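Local structure of uncharacterized protein AF_0924 (Archaeoglobus fulgidus, 3DT5) at the calcium ion site. The protein is of unknown function but is probably a membrane protein, whose C-terminal domain, a mainly helical piece, binds a calcium ion. Sequence-based numbering; all coordinates share one arbitrary frame.

The calcium ion site. Residues 44-45, 71-72, 74-75, 86. With CA (calcium ion), chain B.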
ATOM      1  N   GLU A  44       7.507  -9.580   3.241  1.00 39.19           N
ATOM      2  CA  GLU A  44       8.470  -8.557   2.807  1.00 39.13           C
ATOM      3  C   GLU A  44       8.736  -8.693   1.310  1.00 38.72           C
ATOM      4  O   GLU A  44       8.852  -7.678   0.597  1.00 37.82           O
ATOM      5  CB  GLU A  44       9.792  -8.711   3.587  1.00 39.00           C
ATOM      6  CG  GLU A  44       9.677  -8.411   5.092  1.00 39.11           C
ATOM      7  CD  GLU A  44      11.034  -8.021   5.714  1.00 39.86           C
ATOM      8  OE1 GLU A  44      12.041  -7.877   4.974  1.00 41.73           O
ATOM      9  OE2 GLU A  44      11.109  -7.843   6.950  1.00 40.36           O
ATOM     10  N   ASP A  45       8.862  -9.940   0.822  1.00 39.35           N
ATOM     11  CA  ASP A  45       9.120 -10.137  -0.608  1.00 40.04           C
ATOM     12  C   ASP A  45       7.909  -9.730  -1.462  1.00 40.40           C
ATOM     13  O   ASP A  45       8.071  -9.165  -2.586  1.00 40.81           O
ATOM     14  CB  ASP A  45       9.524 -11.567  -0.929  1.00 41.63           C
ATOM     15  CG  ASP A  45      10.910 -11.924  -0.395  1.00 46.25           C
ATOM     16  OD1 ASP A  45      11.844 -11.082  -0.443  1.00 50.31           O
ATOM     17  OD2 ASP A  45      11.047 -13.065   0.075  1.00 51.81           O
ATOM     18  N   LYS A  71      12.651  -4.248   1.975  1.00 40.28           N
ATOM     19  CA  LYS A  71      13.070  -5.431   2.745  1.00 42.99           C
ATOM     20  C   LYS A  71      14.103  -5.128   3.819  1.00 43.59           C
ATOM     21  O   LYS A  71      14.001  -5.616   4.941  1.00 42.33           O
ATOM     22  CB  LYS A  71      13.793  -6.421   1.820  1.00 43.29           C
ATOM     23  CG  LYS A  71      12.940  -7.389   1.105  1.00 47.82           C
ATOM     24  CD  LYS A  71      13.810  -8.348   0.267  1.00 46.08           C
ATOM     25  CE  LYS A  71      14.637  -9.300   1.126  1.00 52.04           C
ATOM     26  NZ  LYS A  71      14.174 -10.741   1.038  1.00 53.16           N
ATOM     27  N   PHE A  72      15.165  -4.426   3.432  1.00 41.33           N
ATOM     28  CA  PHE A  72      16.248  -4.219   4.361  1.00 42.05           C
ATOM     29  C   PHE A  72      16.117  -2.939   5.185  1.00 42.36           C
ATOM     30  O   PHE A  72      17.057  -2.540   5.861  1.00 43.93           O
ATOM     31  CB  PHE A  72      17.586  -4.346   3.619  1.00 42.63           C
ATOM     32  CG  PHE A  72      17.774  -5.700   2.986  1.00 44.17           C
ATOM     33  CD1 PHE A  72      17.843  -6.852   3.779  1.00 45.70           C
ATOM     34  CD2 PHE A  72      17.832  -5.844   1.596  1.00 46.64           C
ATOM     35  CE1 PHE A  72      18.002  -8.137   3.199  1.00 45.62           C
ATOM     36  CE2 PHE A  72      17.977  -7.125   0.987  1.00 47.34           C
ATOM     37  CZ  PHE A  72      18.079  -8.270   1.791  1.00 47.39           C
ATOM     38  N   ALA A  74      13.234  -2.475   7.220  1.00 41.08           N
ATOM     39  CA  ALA A  74      12.256  -2.701   8.298  1.00 39.14           C
ATOM     40  C   ALA A  74      12.069  -4.202   8.551  1.00 38.40           C
ATOM     41  O   ALA A  74      12.464  -5.007   7.729  1.00 38.23           O
ATOM     42  CB  ALA A  74      10.909  -2.051   7.917  1.00 39.02           C
ATOM     43  N   ASP A  75      11.496  -4.543   9.708  1.00 37.78           N
ATOM     44  CA  ASP A  75      11.192  -5.910  10.137  1.00 37.43           C
ATOM     45  C   ASP A  75       9.995  -5.855  11.042  1.00 36.77           C
ATOM     46  O   ASP A  75       9.790  -4.857  11.727  1.00 35.79           O
ATOM     47  CB  ASP A  75      12.338  -6.534  10.983  1.00 37.15           C
ATOM     48  CG  ASP A  75      13.537  -6.930  10.161  1.00 38.49           C
ATOM     49  OD1 ASP A  75      13.358  -7.595   9.117  1.00 37.66           O
ATOM     50  OD2 ASP A  75      14.679  -6.659  10.604  1.00 37.53           O
ATOM     51  N   TYR A  86      14.355   0.981  10.827  1.00 45.04           N
ATOM     52  CA  TYR A  86      15.621   1.289  11.506  1.00 46.85           C
ATOM     53  C   TYR A  86      16.057   2.732  11.350  1.00 47.30           C
ATOM     54  O   TYR A  86      16.720   3.241  12.215  1.00 48.69           O
ATOM     55  CB  TYR A  86      16.722   0.307  11.120  1.00 45.68           C
ATOM     56  CG  TYR A  86      16.313  -1.110  11.479  1.00 47.55           C
ATOM     57  CD1 TYR A  86      16.166  -1.490  12.812  1.00 46.26           C
ATOM     58  CD2 TYR A  86      16.007  -2.047  10.473  1.00 44.00           C
ATOM     59  CE1 TYR A  86      15.750  -2.747  13.145  1.00 46.43           C
ATOM     60  CE2 TYR A  86      15.601  -3.303  10.793  1.00 47.26           C
ATOM     61  CZ  TYR A  86      15.467  -3.663  12.140  1.00 46.35           C
ATOM     62  OH  TYR A  86      15.070  -4.978  12.453  1.00 46.82           O
TER
HETATM   63 CA    CA B 301      13.427  -6.897   6.834  1.00 33.44          CA
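Calcium is held here between the start of helix 43-52 and the short turn and strand at residues 71-75, by two carboxylates and two main-chain carbonyls. Glu44 approaches head-on and chelates: Glu44 OE1 and OE2 each lie 2.5 Å from the calcium CA, and the equal lengths place the metal symmetrically across the mouth of the carboxylate. Its side chain has CG anti to the carbonyl carbon (chi1 -66°) and runs extended beyond it (chi2 -157°), so the group projects from the helix to the metal. Asp75 binds differently, through one branch. Asp75 OD1 is 2.4 Å from the calcium CA, whereas Asp75 OD2 is turned away from it, at 4.0 Å. With chi1 -74°, CG again stands beside the backbone N.

That distal oxygen is occupied by Tyr86, whose phenol OH donates a short hydrogen bond of 2.5 Å to Asp75 OD2. The bond uses the anti lone pair, pointing away from OD1, and OD2 lies in the plane of the tyrosine ring at its edge. Tyr86 is a second-shell residue that probably limits rotation of the carboxylate and is consistent with its one-oxygen binding.

Two main-chain carbonyls also bind, Ala74 O, 2.3 Å from the calcium CA, and Lys71 O. While the Lys71 carbonyl serves the metal, its side chain heads the other way: Lys71 NZ lies 2.8 Å from Asp45 OD1, a salt bridge and hydrogen bond that meets the syn lone pair of that oxygen, tying the 3-10 turn 71-73 to the helix that supplies Glu44. Phe72 lays one ring face towards Lys71 CB, near the rim.

The modelled oxygens lie between square pyramid and trigonal bipyramid; further ligands, such as waters, may be unseen. Two carboxylates would balance the ion's charge if both are ionised. The site thus cross-links helix 43-52 to segment 71-75 and plausibly stabilises this end of the domain, although the calcium may derive from crystallisation.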